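Glutathione synthetase-like effector 30 (Gpa-GSS30-apo) (Globodera pallida, PDB 5OET) acts as an effector of a plant-parasitic nematode, in a fold probably derived from a housekeeping glutathione synthetase, an ATP-dependent ligase. Local coordinates at residues K337-P340 with Y341-L345; T348-M351 with Q352-T356; P437-R440 with D441-L445. All coordinates share one frame; numbering follows the deposited sequence.

Contact 1 (K337-P340 with Y341-L345); sequences KTPP and YIFAL
P339 is the first residue of 337-340 to reach the turn that follows, and it does so with its ring against F343. A cis peptide bond joins it to T338, whose OG1 is held by V311 and D313 on strand 306-314. The proline lies over one face of the F343 ring: CB sits 4.0 Å from the ring centroid and 23° off the normal, a CH-pi contact displaced toward the rim. Next to it, P339 CG packs against F343 CB at 3.6 Å. The phenyl ring can lie under the proline because its CG stands beside the backbone N, opposite the carbonyl carbon (chi1 -77°), which swings it back toward the start of the turn.

The next step along the chain is P340, where the backbone changes from extended to helical. Its carbonyl oxygen accepts from F343 N at 3.1 Å, and one residue on Y341 O accepts from A344 N at 2.8 Å. These two successive i to i+3 bonds, as in a tight turn, begin the short, weakly bonded helix 342-345, by which the chain leaves strand 336-337 of the mixed sheet. The P340 ring lies alongside F343, pointing the same way, with CG 4.0 Å from F343 CE1. Besides taking the bond from F343 N, P340 O lies near the plane of the F343 ring, at its edge. P340 CG also comes to 4.4 Å from I342 CG2, a looser apolar touch. Beyond the turn, F163 meets the F343 ring with planes at about 45°, M485 touches both P340 and F343, and Y341 stacks on F328.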
ATOM      1  N   LYS A 337     -10.917  -1.994 -27.743  1.00 47.51           N
ATOM      2  CA  LYS A 337     -10.659  -3.209 -26.955  1.00 48.21           C
ATOM      3  C   LYS A 337      -9.174  -3.310 -26.668  1.00 49.02           C
ATOM      4  O   LYS A 337      -8.358  -2.665 -27.333  1.00 49.46           O
ATOM      5  CB  LYS A 337     -11.131  -4.468 -27.691  1.00 49.46           C
ATOM      6  CG  LYS A 337     -12.586  -4.847 -27.438  1.00 51.18           C
ATOM      7  CD  LYS A 337     -13.563  -3.893 -28.090  1.00 52.73           C
ATOM      8  CE  LYS A 337     -13.475  -3.924 -29.604  1.00 53.62           C
ATOM      9  NZ  LYS A 337     -14.597  -3.167 -30.226  1.00 55.51           N
ATOM     10  N   THR A 338      -8.831  -4.143 -25.684  1.00 52.20           N
ATOM     11  CA  THR A 338      -7.497  -4.126 -25.045  1.00 53.10           C
ATOM     12  C   THR A 338      -6.928  -5.537 -24.779  1.00 51.35           C
ATOM     13  O   THR A 338      -6.740  -5.892 -23.618  1.00 53.69           O
ATOM     14  CB  THR A 338      -7.574  -3.392 -23.675  1.00 54.56           C
ATOM     15  OG1 THR A 338      -8.399  -4.155 -22.777  1.00 54.43           O
ATOM     16  CG2 THR A 338      -8.138  -1.946 -23.812  1.00 54.91           C
ATOM     17  N   PRO A 339      -6.648  -6.342 -25.802  1.00 48.74           N
ATOM     18  CA  PRO A 339      -6.856  -6.012 -27.190  1.00 48.58           C
ATOM     19  C   PRO A 339      -8.073  -6.755 -27.709  1.00 46.40           C
ATOM     20  O   PRO A 339      -8.651  -7.555 -26.989  1.00 45.27           O
ATOM     21  CB  PRO A 339      -5.569  -6.543 -27.840  1.00 49.28           C
ATOM     22  CG  PRO A 339      -5.207  -7.732 -27.012  1.00 49.07           C
ATOM     23  CD  PRO A 339      -5.903  -7.604 -25.681  1.00 48.78           C
ATOM     24  N   PRO A 340      -8.451  -6.517 -28.961  1.00 46.70           N
ATOM     25  CA  PRO A 340      -9.586  -7.289 -29.469  1.00 48.79           C
ATOM     26  C   PRO A 340      -9.294  -8.779 -29.556  1.00 50.24           C
ATOM     27  O   PRO A 340      -8.147  -9.187 -29.500  1.00 51.10           O
ATOM     28  CB  PRO A 340      -9.865  -6.674 -30.851  1.00 48.68           C
ATOM     29  CG  PRO A 340      -8.704  -5.789 -31.158  1.00 48.05           C
ATOM     30  CD  PRO A 340      -8.059  -5.422 -29.861  1.00 46.90           C
ATOM     31  N   TYR A 341     -10.335  -9.578 -29.714  1.00 54.04           N
ATOM     32  CA  TYR A 341     -10.213 -11.036 -29.631  1.00 56.46           C
ATOM     33  C   TYR A 341      -9.257 -11.661 -30.636  1.00 55.60           C
ATOM     34  O   TYR A 341      -8.605 -12.647 -30.310  1.00 57.18           O
ATOM     35  CB  TYR A 341     -11.585 -11.733 -29.681  1.00 60.96           C
ATOM     36  CG  TYR A 341     -12.015 -12.210 -28.329  1.00 65.06           C
ATOM     37  CD1 TYR A 341     -11.466 -13.364 -27.790  1.00 67.95           C
ATOM     38  CD2 TYR A 341     -12.936 -11.488 -27.557  1.00 68.64           C
ATOM     39  CE1 TYR A 341     -11.829 -13.806 -26.524  1.00 70.48           C
ATOM     40  CE2 TYR A 341     -13.321 -11.928 -26.292  1.00 71.47           C
ATOM     41  CZ  TYR A 341     -12.755 -13.093 -25.782  1.00 71.82           C
ATOM     42  OH  TYR A 341     -13.100 -13.570 -24.537  1.00 77.25           O
ATOM     43  N   ILE A 342      -9.148 -11.075 -31.830  1.00 54.82           N
ATOM     44  CA  ILE A 342      -8.196 -11.537 -32.866  1.00 53.87           C
ATOM     45  C   ILE A 342      -6.777 -11.772 -32.336  1.00 53.11           C
ATOM     46  O   ILE A 342      -6.070 -12.666 -32.820  1.00 54.26           O
ATOM     47  CB  ILE A 342      -8.170 -10.579 -34.090  1.00 53.95           C
ATOM     48  CG1 ILE A 342      -7.341 -11.147 -35.238  1.00 55.42           C
ATOM     49  CG2 ILE A 342      -7.614  -9.208 -33.732  1.00 53.52           C
ATOM     50  CD1 ILE A 342      -7.870 -12.439 -35.798  1.00 56.94           C
ATOM     51  N   PHE A 343      -6.378 -10.995 -31.325  1.00 50.60           N
ATOM     52  CA  PHE A 343      -5.036 -11.110 -30.752  1.00 48.87           C
ATOM     53  C   PHE A 343      -4.844 -12.388 -29.963  1.00 48.93           C
ATOM     54  O   PHE A 343      -3.713 -12.873 -29.868  1.00 50.70           O
ATOM     55  CB  PHE A 343      -4.709  -9.904 -29.884  1.00 46.47           C
ATOM     56  CG  PHE A 343      -4.341  -8.692 -30.670  1.00 45.13           C
ATOM     57  CD1 PHE A 343      -5.300  -7.986 -31.348  1.00 45.47           C
ATOM     58  CD2 PHE A 343      -3.041  -8.276 -30.748  1.00 44.47           C
ATOM     59  CE1 PHE A 343      -4.975  -6.861 -32.077  1.00 45.33           C
ATOM     60  CE2 PHE A 343      -2.706  -7.154 -31.469  1.00 44.94           C
ATOM     61  CZ  PHE A 343      -3.675  -6.445 -32.144  1.00 45.20           C
ATOM     62  N   ALA A 344      -5.926 -12.936 -29.412  1.00 47.77           N
ATOM     63  CA  ALA A 344      -5.866 -14.246 -28.764  1.00 48.96           C
ATOM     64  C   ALA A 344      -5.455 -15.357 -29.735  1.00 50.06           C
ATOM     65  O   ALA A 344      -4.773 -16.299 -29.328  1.00 51.77           O
ATOM     66  CB  ALA A 344      -7.199 -14.592 -28.123  1.00 49.87           C
ATOM     67  N   LEU A 345      -5.876 -15.245 -30.996  1.00 49.56           N
ATOM     68  CA  LEU A 345      -5.461 -16.172 -32.050  1.00 50.17           C
ATOM     69  C   LEU A 345      -3.959 -16.001 -32.419  1.00 49.49           C
ATOM     70  O   LEU A 345      -3.252 -16.979 -32.666  1.00 48.90           O
ATOM     71  CB  LEU A 345      -6.366 -15.996 -33.284  1.00 50.89           C
ATOM     72  CG  LEU A 345      -6.304 -17.044 -34.394  1.00 52.16           C
ATOM     73  CD1 LEU A 345      -6.642 -18.432 -33.884  1.00 52.69           C
ATOM     74  CD2 LEU A 345      -7.248 -16.662 -35.522  1.00 53.15           C
TER

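Contact 2 (T348-M351 with Q352-T356); sequences TKRM and QQVFT
M351 and F355, one turn apart, meet toward the C-terminal part of the helical run that begins at K349. The two side chains cross at a slant, and the methionine lays its methyl group over the centre of the phenyl face: CE is 4.1 Å from the ring centroid and 12° off the normal. The sulfur is farther out and oblique, a Met-aromatic contact with SD 4.9 Å from the centroid. M351 reaches this place with CG opposite its backbone N (chi1 -172°) and bends at the next two torsions, which also bring CE to 3.4 Å from V354 CG1. Y115 meets the F355 ring edge-to-face, and F124 and L125 of helix 122-127 adjoin M351.

V354 turns its other methyl to R350. CG2 lies over the centre of the guanidinium, 3.6 Å from R350 NE, so an apolar group covers one face of the charged plane. At the edge of that plane stands the amide of Q353, tilted 50° to it, where R350 NH1 gives a weak bond of 3.0 Å to Q353 OE1. The stronger partner of the arginine is A128 O, which takes NE.

At the N-terminal end T348 is the N-cap, its OG1 accepting from M351 N at 3.2 Å. Q352 points back along the helix, extended beyond CG, and its NE2 makes a weak bond to T348 O, which already receives Q352 N in the ordinary helical way; E185 is the firmer partner of NE2.

V354 thus serves an apolar and a charged neighbour, CG1 toward M351 and CG2 over the guanidinium. For the buried Q353 amide, the weak bond from R350 to OE1 and the bond from NE2 to G384 O are consistent with the orientation it adopts.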
ATOM      1  N   THR A 348      -1.469 -17.762 -29.547  1.00 44.26           N
ATOM      2  CA  THR A 348      -1.385 -19.173 -29.236  1.00 45.57           C
ATOM      3  C   THR A 348       0.076 -19.574 -29.272  1.00 47.24           C
ATOM      4  O   THR A 348       0.915 -18.910 -29.888  1.00 48.61           O
ATOM      5  CB  THR A 348      -2.178 -20.066 -30.226  1.00 45.79           C
ATOM      6  OG1 THR A 348      -1.619 -19.973 -31.547  1.00 45.06           O
ATOM      7  CG2 THR A 348      -3.663 -19.686 -30.239  1.00 44.76           C
ATOM      8  N   LYS A 349       0.374 -20.672 -28.605  1.00 48.93           N
ATOM      9  CA  LYS A 349       1.723 -21.213 -28.600  1.00 49.47           C
ATOM     10  C   LYS A 349       2.016 -21.864 -29.942  1.00 49.01           C
ATOM     11  O   LYS A 349       3.170 -21.974 -30.321  1.00 49.83           O
ATOM     12  CB  LYS A 349       1.903 -22.216 -27.466  1.00 51.61           C
ATOM     13  CG  LYS A 349       3.232 -22.134 -26.737  1.00 53.97           C
ATOM     14  CD  LYS A 349       3.029 -22.554 -25.290  1.00 55.93           C
ATOM     15  CE  LYS A 349       2.281 -21.490 -24.483  1.00 55.00           C
ATOM     16  NZ  LYS A 349       1.272 -22.156 -23.621  1.00 55.46           N
ATOM     17  N   ARG A 350       0.977 -22.312 -30.641  1.00 48.37           N
ATOM     18  CA  ARG A 350       1.095 -22.747 -32.032  1.00 49.09           C
ATOM     19  C   ARG A 350       1.748 -21.666 -32.915  1.00 49.28           C
ATOM     20  O   ARG A 350       2.649 -21.935 -33.688  1.00 50.18           O
ATOM     21  CB  ARG A 350      -0.293 -23.113 -32.563  1.00 48.64           C
ATOM     22  CG  ARG A 350      -0.417 -23.375 -34.060  1.00 49.06           C
ATOM     23  CD  ARG A 350       0.558 -24.416 -34.534  1.00 50.08           C
ATOM     24  NE  ARG A 350       0.461 -24.614 -35.974  1.00 51.03           N
ATOM     25  CZ  ARG A 350       1.274 -25.383 -36.697  1.00 51.34           C
ATOM     26  NH1 ARG A 350       2.269 -26.034 -36.132  1.00 51.18           N
ATOM     27  NH2 ARG A 350       1.084 -25.501 -38.001  1.00 52.46           N
ATOM     28  N   MET A 351       1.280 -20.445 -32.760  1.00 49.62           N
ATOM     29  CA  MET A 351       1.717 -19.315 -33.558  1.00 50.48           C
ATOM     30  C   MET A 351       3.126 -18.922 -33.219  1.00 49.03           C
ATOM     31  O   MET A 351       3.890 -18.536 -34.076  1.00 48.95           O
ATOM     32  CB  MET A 351       0.794 -18.125 -33.270  1.00 52.52           C
ATOM     33  CG  MET A 351       0.993 -16.921 -34.167  1.00 54.31           C
ATOM     34  SD  MET A 351       0.387 -17.289 -35.800  1.00 58.41           S
ATOM     35  CE  MET A 351       1.878 -17.767 -36.691  1.00 59.81           C
ATOM     36  N   GLN A 352       3.449 -18.993 -31.937  1.00 49.01           N
ATOM     37  CA  GLN A 352       4.785 -18.684 -31.467  1.00 48.96           C
ATOM     38  C   GLN A 352       5.768 -19.684 -32.054  1.00 50.52           C
ATOM     39  O   GLN A 352       6.855 -19.320 -32.499  1.00 51.68           O
ATOM     40  CB  GLN A 352       4.808 -18.697 -29.944  1.00 48.20           C
ATOM     41  CG  GLN A 352       3.970 -17.575 -29.325  1.00 46.94           C
ATOM     42  CD  GLN A 352       3.815 -17.717 -27.826  1.00 46.29           C
ATOM     43  OE1 GLN A 352       4.795 -17.827 -27.098  1.00 45.91           O
ATOM     44  NE2 GLN A 352       2.576 -17.703 -27.354  1.00 45.73           N
ATOM     45  N   GLN A 353       5.353 -20.943 -32.084  1.00 51.62           N
ATOM     46  CA  GLN A 353       6.119 -22.006 -32.720  1.00 53.63           C
ATOM     47  C   GLN A 353       6.187 -21.804 -34.230  1.00 53.33           C
ATOM     48  O   GLN A 353       7.233 -22.035 -34.826  1.00 53.02           O
ATOM     49  CB  GLN A 353       5.527 -23.379 -32.358  1.00 55.72           C
ATOM     50  CG  GLN A 353       6.247 -24.589 -32.941  1.00 58.35           C
ATOM     51  CD  GLN A 353       5.508 -25.234 -34.097  1.00 60.27           C
ATOM     52  OE1 GLN A 353       4.305 -25.470 -34.022  1.00 62.36           O
ATOM     53  NE2 GLN A 353       6.226 -25.529 -35.172  1.00 62.95           N
ATOM     54  N   VAL A 354       5.090 -21.365 -34.845  1.00 52.56           N
ATOM     55  CA  VAL A 354       5.089 -21.051 -36.287  1.00 53.05           C
ATOM     56  C   VAL A 354       6.055 -19.913 -36.636  1.00 52.34           C
ATOM     57  O   VAL A 354       6.658 -19.952 -37.688  1.00 53.50           O
ATOM     58  CB  VAL A 354       3.659 -20.789 -36.841  1.00 52.62           C
ATOM     59  CG1 VAL A 354       3.691 -20.219 -38.264  1.00 53.70           C
ATOM     60  CG2 VAL A 354       2.831 -22.074 -36.830  1.00 53.17           C
ATOM     61  N   PHE A 355       6.233 -18.931 -35.760  1.00 51.22           N
ATOM     62  CA  PHE A 355       7.192 -17.841 -36.027  1.00 52.08           C
ATOM     63  C   PHE A 355       8.667 -18.264 -36.021  1.00 53.33           C
ATOM     64  O   PHE A 355       9.506 -17.507 -36.482  1.00 52.65           O
ATOM     65  CB  PHE A 355       6.997 -16.661 -35.053  1.00 50.88           C
ATOM     66  CG  PHE A 355       5.811 -15.788 -35.386  1.00 50.10           C
ATOM     67  CD1 PHE A 355       5.641 -15.276 -36.657  1.00 50.47           C
ATOM     68  CD2 PHE A 355       4.875 -15.477 -34.430  1.00 49.05           C
ATOM     69  CE1 PHE A 355       4.563 -14.481 -36.956  1.00 50.52           C
ATOM     70  CE2 PHE A 355       3.789 -14.670 -34.728  1.00 48.58           C
ATOM     71  CZ  PHE A 355       3.631 -14.173 -35.989  1.00 48.85           C
ATOM     72  N   THR A 356       8.974 -19.450 -35.486  1.00 54.14           N
ATOM     73  CA  THR A 356      10.336 -19.998 -35.494  1.00 55.85           C
ATOM     74  C   THR A 356      10.735 -20.679 -36.796  1.00 58.92           C
ATOM     75  O   THR A 356      11.902 -20.975 -36.987  1.00 60.07           O
ATOM     76  CB  THR A 356      10.576 -20.980 -34.319  1.00 54.78           C
ATOM     77  OG1 THR A 356       9.838 -22.202 -34.507  1.00 53.35           O
ATOM     78  CG2 THR A 356      10.206 -20.321 -32.994  1.00 52.62           C
TER

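Contact 3 (P437-R440 with D441-L445)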
ATOM      1  N   PRO A 437      -2.743 -39.836 -34.399  1.00 94.27           N
ATOM      2  CA  PRO A 437      -2.476 -38.677 -35.280  1.00 91.95           C
ATOM      3  C   PRO A 437      -3.400 -37.462 -35.087  1.00 88.48           C
ATOM      4  O   PRO A 437      -3.032 -36.353 -35.482  1.00 86.68           O
ATOM      5  CB  PRO A 437      -2.615 -39.262 -36.693  1.00 93.01           C
ATOM      6  CG  PRO A 437      -3.543 -40.412 -36.527  1.00 95.65           C
ATOM      7  CD  PRO A 437      -3.257 -40.988 -35.163  1.00 96.40           C
ATOM      8  N   ALA A 438      -4.580 -37.675 -34.499  1.00 87.37           N
ATOM      9  CA  ALA A 438      -5.424 -36.577 -34.043  1.00 85.51           C
ATOM     10  C   ALA A 438      -4.653 -35.677 -33.082  1.00 84.49           C
ATOM     11  O   ALA A 438      -4.661 -34.453 -33.249  1.00 85.81           O
ATOM     12  CB  ALA A 438      -6.690 -37.102 -33.378  1.00 85.50           C
ATOM     13  N   ASP A 439      -3.961 -36.285 -32.119  1.00 84.50           N
ATOM     14  CA  ASP A 439      -3.183 -35.536 -31.116  1.00 82.04           C
ATOM     15  C   ASP A 439      -1.918 -34.830 -31.667  1.00 78.15           C
ATOM     16  O   ASP A 439      -1.514 -33.822 -31.106  1.00 73.22           O
ATOM     17  CB  ASP A 439      -2.780 -36.442 -29.942  1.00 85.20           C
ATOM     18  CG  ASP A 439      -3.785 -36.421 -28.776  1.00 87.00           C
ATOM     19  OD1 ASP A 439      -4.233 -35.325 -28.359  1.00 87.52           O
ATOM     20  OD2 ASP A 439      -4.080 -37.507 -28.251  1.00 89.91           O
ATOM     21  N   ARG A 440      -1.323 -35.366 -32.734  1.00 78.15           N
ATOM     22  CA  ARG A 440      -0.114 -34.794 -33.342  1.00 77.28           C
ATOM     23  C   ARG A 440      -0.207 -33.303 -33.665  1.00 75.09           C
ATOM     24  O   ARG A 440       0.775 -32.575 -33.502  1.00 75.92           O
ATOM     25  CB  ARG A 440       0.301 -35.560 -34.610  1.00 80.10           C
ATOM     26  CG  ARG A 440       1.155 -36.774 -34.305  1.00 83.26           C
ATOM     27  CD  ARG A 440       1.411 -37.674 -35.509  1.00 86.66           C
ATOM     28  NE  ARG A 440       2.772 -38.219 -35.598  1.00 89.23           N
ATOM     29  CZ  ARG A 440       3.367 -39.029 -34.714  1.00 91.09           C
ATOM     30  NH1 ARG A 440       2.768 -39.432 -33.597  1.00 91.18           N
ATOM     31  NH2 ARG A 440       4.604 -39.445 -34.946  1.00 93.17           N
ATOM     32  N   ASP A 441      -1.383 -32.836 -34.086  1.00 72.33           N
ATOM     33  CA  ASP A 441      -1.556 -31.423 -34.434  1.00 69.52           C
ATOM     34  C   ASP A 441      -1.635 -30.468 -33.226  1.00 66.11           C
ATOM     35  O   ASP A 441      -1.722 -29.257 -33.428  1.00 63.64           O
ATOM     36  CB  ASP A 441      -2.797 -31.236 -35.330  1.00 70.44           C
ATOM     37  CG  ASP A 441      -2.738 -32.081 -36.616  1.00 71.80           C
ATOM     38  OD1 ASP A 441      -1.629 -32.243 -37.171  1.00 72.93           O
ATOM     39  OD2 ASP A 441      -3.796 -32.583 -37.064  1.00 71.15           O
ATOM     40  N   PHE A 442      -1.600 -30.997 -31.992  1.00 65.43           N
ATOM     41  CA  PHE A 442      -1.677 -30.188 -30.754  1.00 62.97           C
ATOM     42  C   PHE A 442      -0.381 -30.109 -29.947  1.00 62.00           C
ATOM     43  O   PHE A 442      -0.375 -29.537 -28.856  1.00 61.44           O
ATOM     44  CB  PHE A 442      -2.818 -30.722 -29.848  1.00 63.19           C
ATOM     45  CG  PHE A 442      -4.190 -30.535 -30.445  1.00 63.10           C
ATOM     46  CD1 PHE A 442      -4.666 -31.437 -31.406  1.00 63.63           C
ATOM     47  CD2 PHE A 442      -4.984 -29.420 -30.110  1.00 61.16           C
ATOM     48  CE1 PHE A 442      -5.908 -31.246 -32.008  1.00 63.49           C
ATOM     49  CE2 PHE A 442      -6.224 -29.229 -30.718  1.00 60.88           C
ATOM     50  CZ  PHE A 442      -6.688 -30.143 -31.657  1.00 62.37           C
ATOM     51  N   TYR A 443       0.701 -30.688 -30.461  1.00 62.68           N
ATOM     52  CA  TYR A 443       1.990 -30.706 -29.764  1.00 62.85           C
ATOM     53  C   TYR A 443       3.114 -30.326 -30.705  1.00 61.09           C
ATOM     54  O   TYR A 443       2.987 -30.462 -31.912  1.00 62.71           O
ATOM     55  CB  TYR A 443       2.283 -32.101 -29.180  1.00 66.87           C
ATOM     56  CG  TYR A 443       1.357 -32.544 -28.063  1.00 68.74           C
ATOM     57  CD1 TYR A 443       0.177 -33.199 -28.346  1.00 71.25           C
ATOM     58  CD2 TYR A 443       1.674 -32.322 -26.729  1.00 69.43           C
ATOM     59  CE1 TYR A 443      -0.678 -33.636 -27.344  1.00 72.87           C
ATOM     60  CE2 TYR A 443       0.826 -32.745 -25.702  1.00 71.47           C
ATOM     61  CZ  TYR A 443      -0.360 -33.396 -26.018  1.00 72.78           C
ATOM     62  OH  TYR A 443      -1.210 -33.845 -25.022  1.00 72.13           O
ATOM     63  N   TYR A 444       4.222 -29.849 -30.145  1.00 58.95           N
ATOM     64  CA  TYR A 444       5.461 -29.638 -30.904  1.00 58.44           C
ATOM     65  C   TYR A 444       6.713 -30.008 -30.102  1.00 57.45           C
ATOM     66  O   TYR A 444       6.665 -30.185 -28.889  1.00 55.62           O
ATOM     67  CB  TYR A 444       5.547 -28.194 -31.393  1.00 57.30           C
ATOM     68  CG  TYR A 444       5.689 -27.173 -30.297  1.00 55.69           C
ATOM     69  CD1 TYR A 444       4.576 -26.689 -29.622  1.00 54.53           C
ATOM     70  CD2 TYR A 444       6.937 -26.677 -29.938  1.00 56.12           C
ATOM     71  CE1 TYR A 444       4.702 -25.760 -28.600  1.00 53.36           C
ATOM     72  CE2 TYR A 444       7.071 -25.739 -28.918  1.00 55.05           C
ATOM     73  CZ  TYR A 444       5.951 -25.281 -28.260  1.00 53.69           C
ATOM     74  OH  TYR A 444       6.096 -24.346 -27.260  1.00 52.55           O
ATOM     75  N   LEU A 445       7.829 -30.143 -30.810  1.00 58.41           N
ATOM     76  CA  LEU A 445       9.131 -30.450 -30.222  1.00 58.89           C
ATOM     77  C   LEU A 445       9.945 -29.163 -30.084  1.00 58.34           C
ATOM     78  O   LEU A 445      10.071 -28.443 -31.055  1.00 57.67           O
ATOM     79  CB  LEU A 445       9.899 -31.440 -31.096  1.00 60.13           C
ATOM     80  CG  LEU A 445      10.007 -32.892 -30.668  1.00 62.13           C
ATOM     81  CD1 LEU A 445      10.904 -33.635 -31.655  1.00 63.97           C
ATOM     82  CD2 LEU A 445      10.587 -33.061 -29.274  1.00 61.44           C
TER
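The carbonyl oxygen of D439 meets both F442 and Y443 where the short helical turn 437-440 passes into a strand. A type I beta turn from R440 to Y443 makes the change of direction, delivering the chain to strand 443-447 of a four-stranded antiparallel sheet. F442 N donates to D439 O at 3.0 Å with an N-H...O angle of 161°. The same oxygen lies in the plane of two aromatic rings, at their edges: it is 3.3 Å from Y443 CD1 and 4.0 Å from F442 CD1. A438 O takes a similar place at the F442 edge, 3.5 Å from CD1. This is an edge-on arrangement, consistent with weakly positive ring C-H groups lying near carbonyl oxygens.

Both rings are placed by the same choice of first torsion. In Y443 (chi1 -67°) CG stands beside the backbone N, opposite the carbonyl carbon, which swings the ring back toward the helical turn, and F442 is alike. The Y443 side chain runs alongside that of D439, the two pointing the same way.

Farther out, N413 secures the turn: its side-chain ND2 bonds to D441 O, and its backbone is hydrogen-bonded to that of F442. R440 leaves in another direction, bent at its third torsion, and NH1 finds L432 O near the end of helix 427-434. K431 of that helix and M435 just after it lie against Y443, whose hydroxyl is hydrogen-bonded to D421 OD2. Nearer the ring, the D439 carboxylate is turned 72° out of the Y443 ring plane, and its OD1 comes within 4.1 Å of Y443 CE1.

In the fold
All three contacts are local and follow one another in series, none nesting in or crossing another. Contact 1 closes the turn after strand 336-337, where the chain leaves the six-stranded mixed sheet. Contact 2 comes next, one helix on, and touches it: L345 O lies 4.2 Å from M351 CB. After helix 373-380 the chain lays three strands of the four-stranded antiparallel sheet, 384-386, 408-412 and 422-424, then passes helix 427-434, and contact 3 leads into the fourth, 443-447. There it comes back to contact 2, since Y444 packs on K349 and Q353. Contacts 1 and 3 stay about 11 Å apart at their nearest atoms; contact 2 touches both, and so lies between them.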